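Local coordinates for ribulose-1,5-bisphosphate carboxylase/oxygenase large subunit (Rhodopseudomonas palustris, PDB 3QFW), which is a RuBisCO-like protein of the RuBisCO large-chain family that probably binds magnesium, although its own reaction is not established, at residues S175-R180 / G217-E222; P284-R289 / V327-R332; V227-M232 / S237-I242; L155-V160 / R189-A194. One frame throughout, in Å; residues are numbered along the deposited sequence. Where two conformers were deposited one is given.

Interaction 1 of 4, residues S175-R180 / G217-E222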
loop_
_atom_site.group_PDB
_atom_site.type_symbol
_atom_site.label_atom_id
_atom_site.label_comp_id
_atom_site.label_asym_id
_atom_site.label_seq_id
_atom_site.Cartn_x
_atom_site.Cartn_y
_atom_site.Cartn_z
ATOM N N SER B 175 23.278 6.367 8.014
ATOM C CA SER B 175 23.624 5.053 8.547
ATOM C C SER B 175 23.110 4.032 7.557
ATOM O O SER B 175 22.068 3.409 7.779
ATOM C CB SER B 175 23.001 4.836 9.933
ATOM O OG SER B 175 21.581 4.856 9.888
ATOM N N PRO B 176 23.836 3.877 6.443
ATOM C CA PRO B 176 23.454 3.008 5.328
ATOM C C PRO B 176 23.195 1.588 5.811
ATOM O O PRO B 176 23.847 1.154 6.745
ATOM C CB PRO B 176 24.692 3.040 4.428
ATOM C CG PRO B 176 25.328 4.366 4.720
ATOM C CD PRO B 176 25.105 4.585 6.187
ATOM N N PHE B 177 22.279 0.881 5.157
ATOM C CA PHE B 177 21.891 -0.457 5.591
ATOM C C PHE B 177 23.085 -1.359 5.866
ATOM O O PHE B 177 23.141 -2.008 6.911
ATOM C CB PHE B 177 20.961 -1.146 4.586
ATOM C CG PHE B 177 20.475 -2.483 5.063
ATOM C CD1 PHE B 177 19.331 -2.579 5.840
ATOM C CD2 PHE B 177 21.194 -3.637 4.788
ATOM C CE1 PHE B 177 18.894 -3.817 6.322
ATOM C CE2 PHE B 177 20.763 -4.871 5.262
ATOM C CZ PHE B 177 19.610 -4.959 6.025
ATOM N N ALA B 178 24.024 -1.419 4.926
ATOM C CA ALA B 178 25.155 -2.340 5.077
ATOM C C ALA B 178 25.962 -2.039 6.340
ATOM O O ALA B 178 26.182 -2.920 7.173
ATOM C CB ALA B 178 26.042 -2.311 3.843
ATOM N N GLU B 179 26.381 -0.786 6.484
ATOM C CA GLU B 179 27.135 -0.354 7.654
ATOM C C GLU B 179 26.379 -0.570 8.967
ATOM O O GLU B 179 26.961 -1.010 9.958
ATOM C CB GLU B 179 27.534 1.119 7.521
ATOM C CG GLU B 179 28.685 1.373 6.556
ATOM C CD GLU B 179 28.247 1.465 5.104
ATOM O OE1 GLU B 179 27.081 1.131 4.794
ATOM O OE2 GLU B 179 29.074 1.886 4.266
ATOM N N ARG B 180 25.085 -0.258 8.977
ATOM C CA ARG B 180 24.270 -0.415 10.191
ATOM C C ARG B 180 24.113 -1.877 10.615
ATOM O O ARG B 180 24.250 -2.219 11.802
ATOM C CB ARG B 180 22.889 0.218 9.996
ATOM C CG ARG B 180 21.923 -0.024 11.138
ATOM C CD ARG B 180 20.627 0.762 10.969
ATOM N NE ARG B 180 19.671 0.141 10.050
ATOM C CZ ARG B 180 19.448 0.552 8.807
ATOM N NH1 ARG B 180 20.132 1.579 8.314
ATOM N NH2 ARG B 180 18.549 -0.063 8.047
ATOM N N GLY B 217 20.793 -10.109 1.483
ATOM C CA GLY B 217 22.130 -10.637 1.278
ATOM C C GLY B 217 23.078 -10.250 2.398
ATOM O O GLY B 217 23.822 -11.088 2.912
ATOM N N VAL B 218 23.055 -8.976 2.777
ATOM C CA VAL B 218 23.885 -8.483 3.870
ATOM C C VAL B 218 23.517 -9.172 5.186
ATOM O O VAL B 218 24.388 -9.615 5.931
ATOM C CB VAL B 218 23.758 -6.953 4.034
ATOM C CG1 VAL B 218 24.504 -6.478 5.283
ATOM C CG2 VAL B 218 24.260 -6.230 2.778
ATOM N N ILE B 219 22.218 -9.263 5.459
ATOM C CA ILE B 219 21.734 -9.907 6.673
ATOM C C ILE B 219 22.319 -11.308 6.809
ATOM O O ILE B 219 22.895 -11.656 7.831
ATOM C CB ILE B 219 20.195 -9.995 6.680
ATOM C CG1 ILE B 219 19.611 -8.593 6.794
ATOM C CG2 ILE B 219 19.707 -10.877 7.828
ATOM C CD1 ILE B 219 20.407 -7.732 7.724
ATOM N N ARG B 220 22.175 -12.096 5.751
ATOM C CA ARG B 220 22.673 -13.460 5.741
ATOM C C ARG B 220 24.194 -13.500 5.879
ATOM O O ARG B 220 24.733 -14.333 6.604
ATOM C CB ARG B 220 22.215 -14.185 4.470
ATOM C CG ARG B 220 20.707 -14.102 4.236
ATOM C CD ARG B 220 20.217 -15.103 3.191
ATOM N NE ARG B 220 20.154 -16.462 3.727
ATOM C CZ ARG B 220 20.777 -17.511 3.194
ATOM N NH1 ARG B 220 21.512 -17.358 2.101
ATOM N NH2 ARG B 220 20.668 -18.713 3.755
ATOM N N ASP B 221 24.884 -12.599 5.187
ATOM C CA ASP B 221 26.343 -12.552 5.254
ATOM C C ASP B 221 26.850 -12.162 6.641
ATOM O O ASP B 221 27.919 -12.599 7.067
ATOM C CB ASP B 221 26.905 -11.605 4.191
ATOM C CG ASP B 221 26.674 -12.113 2.787
ATOM O OD1 ASP B 221 26.457 -13.336 2.631
ATOM O OD2 ASP B 221 26.707 -11.291 1.840
ATOM N N GLU B 222 26.077 -11.339 7.342
ATOM C CA GLU B 222 26.459 -10.875 8.668
ATOM C C GLU B 222 26.045 -11.853 9.769
ATOM O O GLU B 222 26.390 -11.664 10.932
ATOM C CB GLU B 222 25.872 -9.490 8.939
ATOM C CG GLU B 222 26.462 -8.390 8.067
ATOM C CD GLU B 222 27.952 -8.216 8.285
ATOM O OE1 GLU B 222 28.433 -8.529 9.398
ATOM O OE2 GLU B 222 28.642 -7.769 7.347
#
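Phe-177 and Ala-178, in the first turn of helix 177-195, meet Val-218 and Ile-219 on helix 209-222. These are successive outer helices of the TIM barrel, joined through strand 200-202. Traced outward, Phe-177 meets nothing of the other helix at CB, but the chain leaves it with CG anti to the backbone N (chi1 -176°), and this brings the far end of the ring up against helix 209-222. Contact begins at CE2, which comes up to Val-218 CB at 3.8 Å and equally close to Ile-219 CD1. At the tip, CZ sits 3.3 Å from Ile-219 CD1 and 3.7 Å from Ile-219 CG1. Val-218 CB and Ile-219 CG1 both lie at the edge of the ring, close to its plane, while CD1 approaches obliquely. The phenylalanine and isoleucine side chains cross at about a right angle; those of Phe-177 and Val-218 run past each other in opposite senses. Ala-178 adds a looser touch, its CA 4.2 Å from Val-218 CG1. One turn further on, Ala-181 continues the same seam, packing on both Val-218 and Ile-219. The start of the helix is fixed separately, by a hydrogen bond from Phe-177 N to Asp-171 OD1. No hydrogen bond joins the two segments, so the attachment here is purely apolar: it depends on the fit of the ring edge against branched aliphatic carbons, with Phe-177 and Ile-219 buried and Ala-178 at the solvent side.

Interaction 2 of 4, residues P284-R289 / V327-R332. With SO4 (sulfate ion), chain G.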
loop_
_atom_site.group_PDB
_atom_site.type_symbol
_atom_site.label_atom_id
_atom_site.label_comp_id
_atom_site.label_asym_id
_atom_site.label_seq_id
_atom_site.Cartn_x
_atom_site.Cartn_y
_atom_site.Cartn_z
ATOM N N PRO B 284 0.156 -1.161 17.238
ATOM C CA PRO B 284 0.020 -0.249 18.375
ATOM C C PRO B 284 -0.954 -0.813 19.397
ATOM O O PRO B 284 -2.084 -1.180 19.061
ATOM C CB PRO B 284 -0.511 1.043 17.732
ATOM C CG PRO B 284 -1.141 0.607 16.448
ATOM C CD PRO B 284 -0.371 -0.585 15.981
ATOM N N ASN B 285 -0.491 -0.909 20.641
ATOM C CA ASN B 285 -1.288 -1.449 21.733
ATOM C C ASN B 285 -2.439 -0.494 22.003
ATOM O O ASN B 285 -2.375 0.680 21.625
ATOM C CB ASN B 285 -0.400 -1.582 22.982
ATOM C CG ASN B 285 -1.066 -2.357 24.109
ATOM O OD1 ASN B 285 -1.520 -3.487 23.928
ATOM N ND2 ASN B 285 -1.120 -1.745 25.283
ATOM N N TYR B 286 -3.506 -0.985 22.626
ATOM C CA TYR B 286 -4.560 -0.090 23.072
ATOM C C TYR B 286 -3.942 0.833 24.110
ATOM O O TYR B 286 -2.943 0.483 24.733
ATOM C CB TYR B 286 -5.718 -0.876 23.682
ATOM C CG TYR B 286 -5.323 -1.671 24.899
ATOM C CD1 TYR B 286 -4.750 -2.928 24.768
ATOM C CD2 TYR B 286 -5.526 -1.170 26.179
ATOM C CE1 TYR B 286 -4.384 -3.663 25.873
ATOM C CE2 TYR B 286 -5.167 -1.900 27.298
ATOM C CZ TYR B 286 -4.594 -3.147 27.137
ATOM O OH TYR B 286 -4.232 -3.888 28.239
ATOM N N GLY B 287 -4.523 2.013 24.291
ATOM C CA GLY B 287 -4.044 2.938 25.306
ATOM C C GLY B 287 -2.665 3.520 25.036
ATOM O O GLY B 287 -2.147 4.295 25.842
ATOM N N GLY B 288 -2.060 3.133 23.915
ATOM C CA GLY B 288 -0.815 3.736 23.477
ATOM C C GLY B 288 -1.121 5.052 22.775
ATOM O O GLY B 288 -2.158 5.667 23.034
ATOM N N ARG B 289 -0.231 5.478 21.884
ATOM C CA ARG B 289 -0.417 6.731 21.149
ATOM C C ARG B 289 -1.539 6.635 20.119
ATOM O O ARG B 289 -2.055 7.654 19.652
ATOM C CB ARG B 289 0.875 7.139 20.434
ATOM C CG ARG B 289 2.027 7.494 21.353
ATOM C CD ARG B 289 3.141 8.185 20.576
ATOM N NE ARG B 289 3.583 7.393 19.432
ATOM C CZ ARG B 289 4.505 6.437 19.502
ATOM N NH1 ARG B 289 5.076 6.153 20.666
ATOM N NH2 ARG B 289 4.853 5.764 18.414
ATOM N N VAL B 327 3.471 -3.969 32.373
ATOM C CA VAL B 327 3.800 -5.361 32.056
ATOM C C VAL B 327 2.777 -6.411 32.537
ATOM O O VAL B 327 2.321 -7.231 31.747
ATOM C CB VAL B 327 5.216 -5.733 32.542
ATOM C CG1 VAL B 327 5.365 -7.244 32.652
ATOM C CG2 VAL B 327 6.261 -5.150 31.609
ATOM N N ASN B 328 2.406 -6.395 33.810
ATOM C CA ASN B 328 1.435 -7.388 34.278
ATOM C C ASN B 328 0.065 -7.258 33.606
ATOM O O ASN B 328 -0.524 -8.259 33.185
ATOM C CB ASN B 328 1.318 -7.391 35.810
ATOM C CG ASN B 328 2.580 -7.880 36.482
ATOM O OD1 ASN B 328 3.428 -8.510 35.848
ATOM N ND2 ASN B 328 2.715 -7.594 37.774
ATOM N N GLU B 329 -0.431 -6.029 33.512
ATOM C CA GLU B 329 -1.642 -5.736 32.738
ATOM C C GLU B 329 -1.599 -6.401 31.361
ATOM O O GLU B 329 -2.516 -7.130 30.974
ATOM C CB GLU B 329 -1.836 -4.219 32.569
ATOM C CG GLU B 329 -2.972 -3.839 31.589
ATOM C CD GLU B 329 -2.844 -2.426 31.012
ATOM O OE1 GLU B 329 -1.989 -1.649 31.487
ATOM O OE2 GLU B 329 -3.611 -2.095 30.075
ATOM N N LEU B 330 -0.529 -6.155 30.621
ATOM C CA LEU B 330 -0.485 -6.626 29.240
ATOM C C LEU B 330 -0.375 -8.144 29.148
ATOM O O LEU B 330 -0.887 -8.754 28.213
ATOM C CB LEU B 330 0.631 -5.933 28.456
ATOM C CG LEU B 330 0.360 -4.443 28.231
ATOM C CD1 LEU B 330 1.553 -3.795 27.565
ATOM C CD2 LEU B 330 -0.900 -4.248 27.397
ATOM N N LEU B 331 0.298 -8.758 30.115
ATOM C CA LEU B 331 0.412 -10.207 30.116
ATOM C C LEU B 331 -0.889 -10.848 30.568
ATOM O O LEU B 331 -1.222 -11.952 30.138
ATOM C CB LEU B 331 1.586 -10.668 30.975
ATOM C CG LEU B 331 2.977 -10.598 30.331
ATOM C CD1 LEU B 331 2.932 -10.525 28.824
ATOM C CD2 LEU B 331 3.791 -9.454 30.884
ATOM N N ARG B 332 -1.630 -10.155 31.432
ATOM C CA ARG B 332 -2.981 -10.601 31.773
ATOM C C ARG B 332 -3.859 -10.494 30.529
ATOM O O ARG B 332 -4.641 -11.392 30.216
ATOM C CB ARG B 332 -3.574 -9.759 32.900
ATOM C CG ARG B 332 -2.970 -10.054 34.277
ATOM C CD ARG B 332 -3.388 -9.007 35.321
ATOM N NE ARG B 332 -2.563 -9.108 36.532
ATOM C CZ ARG B 332 -2.039 -8.068 37.175
ATOM N NH1 ARG B 332 -2.256 -6.831 36.746
ATOM N NH2 ARG B 332 -1.287 -8.259 38.245
HETATM S S SO4 G . 0.493 -4.513 38.822
HETATM O O1 SO4 G . 1.789 -4.684 38.164
HETATM O O2 SO4 G . 0.503 -3.249 39.561
HETATM O O3 SO4 G . 0.247 -5.612 39.746
HETATM O O4 SO4 G . -0.569 -4.497 37.814
#
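The loop that follows barrel strand 280-284 opens with a type II turn from Asn-285 to Gly-288, and from it Asn-285 and Tyr-286 reach across to Glu-329 and Leu-330 of helix 327-334. Tyr-286 OH donates a hydrogen bond of 2.6 Å to Glu-329 OE2. The hydroxyl arrives on the anti side of that oxygen, 32° out of the carboxylate plane, and ring and carboxylate planes stand 61° apart. The other carboxylate oxygen, OE1, forms a salt bridge with Arg-326 NE, a second partner for Glu-329. Leu-330 CD2 packs against both loop side chains: it is 3.3 Å from Asn-285 ND2 and 3.5 Å from Tyr-286 OH, with Tyr-286 CE1 at 3.8 Å. The other end of the Asn-285 amide, OD1, is hydrogen-bonded to Tyr-334 OH. A phenylalanine in place of Tyr-286 would keep the ring beside Leu-330 CD2 but is likely to leave Glu-329 OE2 without this donor and the loop less firmly tied to the helix. On the same helix, Arg-332 NH1 binds a sulfate ion, probably from the crystallisation liquor, through O4 at 3.1 Å. Lying after the sixth strand of the beta/alpha barrel, this loop probably corresponds to loop 6 of RuBisCO.

Interaction 3 of 4, residues V227-M232 / S237-I242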
loop_
_atom_site.group_PDB
_atom_site.type_symbol
_atom_site.label_atom_id
_atom_site.label_comp_id
_atom_site.label_asym_id
_atom_site.label_seq_id
_atom_site.Cartn_x
_atom_site.Cartn_y
_atom_site.Cartn_z
ATOM N N VAL B 227 14.689 -10.098 10.533
ATOM C CA VAL B 227 14.519 -9.029 9.556
ATOM C C VAL B 227 13.168 -8.352 9.747
ATOM O O VAL B 227 12.172 -9.013 10.073
ATOM C CB VAL B 227 14.578 -9.570 8.120
ATOM C CG1 VAL B 227 15.965 -10.099 7.796
ATOM C CG2 VAL B 227 13.521 -10.643 7.903
ATOM N N LEU B 228 13.138 -7.040 9.533
ATOM C CA LEU B 228 11.929 -6.250 9.701
ATOM C C LEU B 228 11.469 -5.781 8.327
ATOM O O LEU B 228 12.284 -5.352 7.511
ATOM C CB LEU B 228 12.208 -5.035 10.587
ATOM C CG LEU B 228 11.006 -4.160 10.941
ATOM C CD1 LEU B 228 10.034 -4.956 11.818
ATOM C CD2 LEU B 228 11.467 -2.894 11.656
ATOM N N VAL B 229 10.171 -5.880 8.058
ATOM C CA VAL B 229 9.644 -5.438 6.763
ATOM C C VAL B 229 8.266 -4.849 6.967
ATOM O O VAL B 229 7.468 -5.396 7.723
ATOM C CB VAL B 229 9.497 -6.611 5.778
ATOM C CG1 VAL B 229 9.244 -6.092 4.352
ATOM C CG2 VAL B 229 10.731 -7.509 5.811
ATOM N N ALA B 230 7.980 -3.743 6.285
ATOM C CA ALA B 230 6.630 -3.183 6.270
ATOM C C ALA B 230 5.933 -3.592 4.978
ATOM O O ALA B 230 6.170 -2.982 3.929
ATOM C CB ALA B 230 6.693 -1.677 6.388
ATOM N N PRO B 231 5.081 -4.631 5.040
ATOM C CA PRO B 231 4.502 -5.198 3.814
ATOM C C PRO B 231 3.737 -4.165 2.990
ATOM O O PRO B 231 3.768 -4.227 1.756
ATOM C CB PRO B 231 3.559 -6.299 4.336
ATOM C CG PRO B 231 4.146 -6.678 5.707
ATOM C CD PRO B 231 4.680 -5.381 6.253
ATOM N N MET B 232 3.085 -3.213 3.650
ATOM C CA MET B 232 2.235 -2.276 2.927
ATOM C C MET B 232 3.056 -1.175 2.266
ATOM O O MET B 232 2.570 -0.473 1.382
ATOM C CB MET B 232 1.112 -1.734 3.820
ATOM C CG MET B 232 0.210 -2.854 4.420
ATOM S SD MET B 232 -0.658 -3.885 3.202
ATOM C CE MET B 232 0.678 -4.522 2.240
ATOM N N SER B 237 3.073 -8.604 -2.331
ATOM C CA SER B 237 3.630 -9.637 -3.200
ATOM C C SER B 237 5.146 -9.748 -3.032
ATOM O O SER B 237 5.690 -10.851 -2.985
ATOM C CB SER B 237 3.235 -9.446 -4.665
ATOM O OG SER B 237 1.862 -9.724 -4.862
ATOM N N ASN B 238 5.830 -8.616 -2.910
ATOM C CA ASN B 238 7.272 -8.650 -2.644
ATOM C C ASN B 238 7.642 -9.079 -1.223
ATOM O O ASN B 238 8.662 -9.756 -0.998
ATOM C CB ASN B 238 7.874 -7.295 -2.982
ATOM C CG ASN B 238 7.498 -6.852 -4.363
ATOM O OD1 ASN B 238 7.879 -7.481 -5.353
ATOM N ND2 ASN B 238 6.714 -5.782 -4.450
ATOM N N PHE B 239 6.815 -8.684 -0.261
ATOM C CA PHE B 239 6.988 -9.152 1.107
ATOM C C PHE B 239 6.977 -10.677 1.102
ATOM O O PHE B 239 7.855 -11.319 1.683
ATOM C CB PHE B 239 5.885 -8.613 2.019
ATOM C CG PHE B 239 5.844 -9.279 3.391
ATOM C CD1 PHE B 239 6.855 -9.053 4.318
ATOM C CD2 PHE B 239 4.793 -10.112 3.741
ATOM C CE1 PHE B 239 6.828 -9.659 5.586
ATOM C CE2 PHE B 239 4.750 -10.732 5.006
ATOM C CZ PHE B 239 5.770 -10.500 5.930
ATOM N N HIS B 240 5.997 -11.252 0.413
ATOM C CA HIS B 240 5.861 -12.709 0.360
ATOM C C HIS B 240 7.073 -13.345 -0.317
ATOM O O HIS B 240 7.573 -14.390 0.120
ATOM C CB HIS B 240 4.586 -13.067 -0.388
ATOM C CG HIS B 240 4.223 -14.517 -0.325
ATOM N ND1 HIS B 240 4.189 -15.229 0.854
ATOM C CD2 HIS B 240 3.854 -15.381 -1.298
ATOM C CE1 HIS B 240 3.822 -16.473 0.602
ATOM N NE2 HIS B 240 3.612 -16.591 -0.698
ATOM N N ALA B 241 7.545 -12.711 -1.388
ATOM C CA ALA B 241 8.734 -13.179 -2.095
ATOM C C ALA B 241 9.954 -13.224 -1.181
ATOM O O ALA B 241 10.740 -14.170 -1.243
ATOM C CB ALA B 241 9.019 -12.300 -3.310
ATOM N N ILE B 242 10.117 -12.199 -0.344
ATOM C CA ILE B 242 11.227 -12.157 0.608
ATOM C C ILE B 242 11.080 -13.243 1.668
ATOM O O ILE B 242 12.067 -13.858 2.079
ATOM C CB ILE B 242 11.362 -10.778 1.298
ATOM C CG1 ILE B 242 12.063 -9.790 0.369
ATOM C CG2 ILE B 242 12.180 -10.882 2.573
ATOM C CD1 ILE B 242 13.528 -10.119 0.106
#
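Phe-239 leaves helix 236-243 with CG anti to its own nitrogen (chi1 169°), which brings its ring against both Pro-231 and Val-229, one face on the first and its edge at the second; Val-229, turned the same way (chi1 -168°), offers CG1 to the ring's rim. Pro-231 takes the face. Its CG stands over the middle of the aromatic ring, 3.8 Å from the centroid of Phe-239 and only 7° off the ring normal, a CH-pi contact. Nearer the helix backbone, Pro-231 CB is 3.9 Å from Phe-239 CG, so proline and phenylalanine lie side by side, pointing the same way. Val-229 comes at the edge instead, CG1 close to the ring plane and 3.8 Å from Phe-239 CD1, while Val-229 CB is 3.9 Å from the same atom. Were Phe-239 replaced by an alanine, a gap would probably open above the Pro-231 ring, and Val-229 CG1 would lose its neighbour. The contact closes a beta-alpha turn of the barrel: strand 226-229 ends, Ala-230 takes the N-cap position of the short helix that Pro-231 begins, and the chain doubles back to helix 236-243. Val-251 and Phe-276 also pack on Phe-239. On the same helix, Asn-238 faces the dimer interface, where its OD1 accepts a hydrogen bond from Leu-209 N of the second subunit. Between the two segments everything is carbon against carbon, with all three touching residues buried; the proline over one face and the valine at the edge help to set the tilt of the ring.

Interaction 4 of 4, residues L155-V160 / R189-A194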
loop_
_atom_site.group_PDB
_atom_site.type_symbol
_atom_site.label_atom_id
_atom_site.label_comp_id
_atom_site.label_asym_id
_atom_site.label_seq_id
_atom_site.Cartn_x
_atom_site.Cartn_y
_atom_site.Cartn_z
ATOM N N LEU B 155 20.963 -2.944 25.170
ATOM C CA LEU B 155 19.687 -3.653 25.210
ATOM C C LEU B 155 19.892 -5.168 25.320
ATOM O O LEU B 155 19.297 -5.830 26.173
ATOM C CB LEU B 155 18.844 -3.302 23.975
ATOM C CG LEU B 155 18.487 -1.816 23.897
ATOM C CD1 LEU B 155 17.967 -1.437 22.501
ATOM C CD2 LEU B 155 17.486 -1.449 24.983
ATOM N N ALA B 156 20.747 -5.708 24.458
ATOM C CA ALA B 156 20.992 -7.147 24.421
ATOM C C ALA B 156 21.615 -7.624 25.734
ATOM O O ALA B 156 21.324 -8.722 26.215
ATOM C CB ALA B 156 21.881 -7.500 23.230
ATOM N N LEU B 157 22.450 -6.781 26.325
ATOM C CA LEU B 157 23.034 -7.082 27.628
ATOM C C LEU B 157 21.953 -7.273 28.689
ATOM O O LEU B 157 22.137 -8.034 29.633
ATOM C CB LEU B 157 24.021 -5.988 28.056
ATOM C CG LEU B 157 25.499 -6.247 27.738
ATOM C CD1 LEU B 157 26.382 -5.154 28.331
ATOM C CD2 LEU B 157 25.921 -7.612 28.270
ATOM N N GLY B 158 20.823 -6.592 28.514
ATOM C CA GLY B 158 19.718 -6.661 29.454
ATOM C C GLY B 158 18.813 -7.866 29.292
ATOM O O GLY B 158 17.912 -8.092 30.103
ATOM N N GLY B 159 19.049 -8.655 28.251
ATOM C CA GLY B 159 18.294 -9.882 28.047
ATOM C C GLY B 159 17.064 -9.752 27.153
ATOM O O GLY B 159 16.247 -10.669 27.063
ATOM N N VAL B 160 16.929 -8.612 26.490
ATOM C CA VAL B 160 15.841 -8.403 25.530
ATOM C C VAL B 160 15.913 -9.460 24.428
ATOM O O VAL B 160 16.983 -9.708 23.878
ATOM C CB VAL B 160 15.932 -7.001 24.905
ATOM C CG1 VAL B 160 14.827 -6.784 23.860
ATOM C CG2 VAL B 160 15.857 -5.945 25.988
ATOM N N ARG B 189 25.863 -9.788 18.873
ATOM C CA ARG B 189 26.617 -11.026 19.076
ATOM C C ARG B 189 27.523 -10.949 20.304
ATOM O O ARG B 189 27.552 -11.865 21.116
ATOM C CB ARG B 189 27.454 -11.366 17.841
ATOM C CG ARG B 189 26.642 -11.893 16.678
ATOM C CD ARG B 189 25.886 -13.156 17.068
ATOM N NE ARG B 189 26.538 -14.365 16.570
ATOM C CZ ARG B 189 26.036 -15.591 16.685
ATOM N NH1 ARG B 189 24.865 -15.780 17.285
ATOM N NH2 ARG B 189 26.701 -16.630 16.198
ATOM N N GLU B 190 28.264 -9.854 20.424
ATOM C CA GLU B 190 29.178 -9.671 21.538
ATOM C C GLU B 190 28.425 -9.736 22.860
ATOM O O GLU B 190 28.841 -10.423 23.789
ATOM C CB GLU B 190 29.943 -8.354 21.389
ATOM C CG GLU B 190 30.727 -8.284 20.088
ATOM C CD GLU B 190 31.535 -7.006 19.936
ATOM O OE1 GLU B 190 32.533 -7.033 19.190
ATOM O OE2 GLU B 190 31.179 -5.981 20.559
ATOM N N ALA B 191 27.306 -9.026 22.926
ATOM C CA ALA B 191 26.446 -9.053 24.093
ATOM C C ALA B 191 25.979 -10.479 24.400
ATOM O O ALA B 191 26.022 -10.910 25.549
ATOM C CB ALA B 191 25.254 -8.130 23.890
ATOM N N ASN B 192 25.532 -11.198 23.371
ATOM C CA ASN B 192 25.120 -12.590 23.530
ATOM C C ASN B 192 26.231 -13.437 24.148
ATOM O O ASN B 192 25.983 -14.246 25.038
ATOM C CB ASN B 192 24.690 -13.209 22.194
ATOM C CG ASN B 192 23.290 -12.777 21.768
ATOM O OD1 ASN B 192 22.528 -12.221 22.559
ATOM N ND2 ASN B 192 22.947 -13.044 20.517
ATOM N N ALA B 193 27.451 -13.255 23.658
ATOM C CA ALA B 193 28.580 -14.051 24.128
ATOM C C ALA B 193 28.858 -13.795 25.607
ATOM O O ALA B 193 29.035 -14.726 26.379
ATOM C CB ALA B 193 29.818 -13.768 23.293
ATOM N N ALA B 194 28.881 -12.525 25.993
ATOM C CA ALA B 194 29.202 -12.140 27.365
ATOM C C ALA B 194 28.164 -12.620 28.377
ATOM O O ALA B 194 28.500 -12.980 29.509
ATOM C CB ALA B 194 29.372 -10.621 27.460
#
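The flat group that matters where Ala-156 and Leu-157 meet Ala-191 is a peptide, the one joining the first two: Ala-191 CB sits almost straight above Leu-157 N, over the face of that peptide and 4.0 Å away. No ring takes part. The helices concerned, 145-157 and 177-195, are neighbours on the outer layer of the TIM barrel, linked through strand 162-165. Small residues let them come close, with 5.3 Å between the CA atoms of Leu-157 and Ala-191. Leu-157 then flanks the alanine on the more open side, its CG 4.3 Å from Ala-191 CB. On the inner side Ala-156 also rests on Ile-163 of strand 162-165, so it is packed between sheet and helix. Just past the contact, helix 145-157 finishes in a Schellman motif: Gly-159 takes a positive phi of 93°, and its N bonds back to Ala-156 O at 3.1 Å. Asn-192, beside Ala-191, turns its OD1 to Thr-199 N at the approach to strand 200-202. No hydrogen bond crosses between the segments. The tightest point is methyl against methyl, Ala-156 CB to Ala-191 CB at 3.5 Å, shorter than ordinary van der Waals contact.

In the fold
From the N terminus, the first contact to open is interaction 4, which closes the loop from helix 145-157 through strand 162-165 to helix 177-195. Interaction 1 starts on that same helix before interaction 4 has closed, so the two cross, and helix 177-195 is tied to one barrel helix on each account: 145-157 near its C-terminal end, 209-222 at its start. Interaction 3 follows in series and closes a very short loop after strand 226-229; it touches interaction 1 where Val-227 CG1 packs on Ile-219 CG2. Interaction 2 comes last, joining the loop after strand 280-284 to helix 327-334, its centre about 33 Å from that of interaction 1. Segments of interactions 2 and 3 also reach the second subunit.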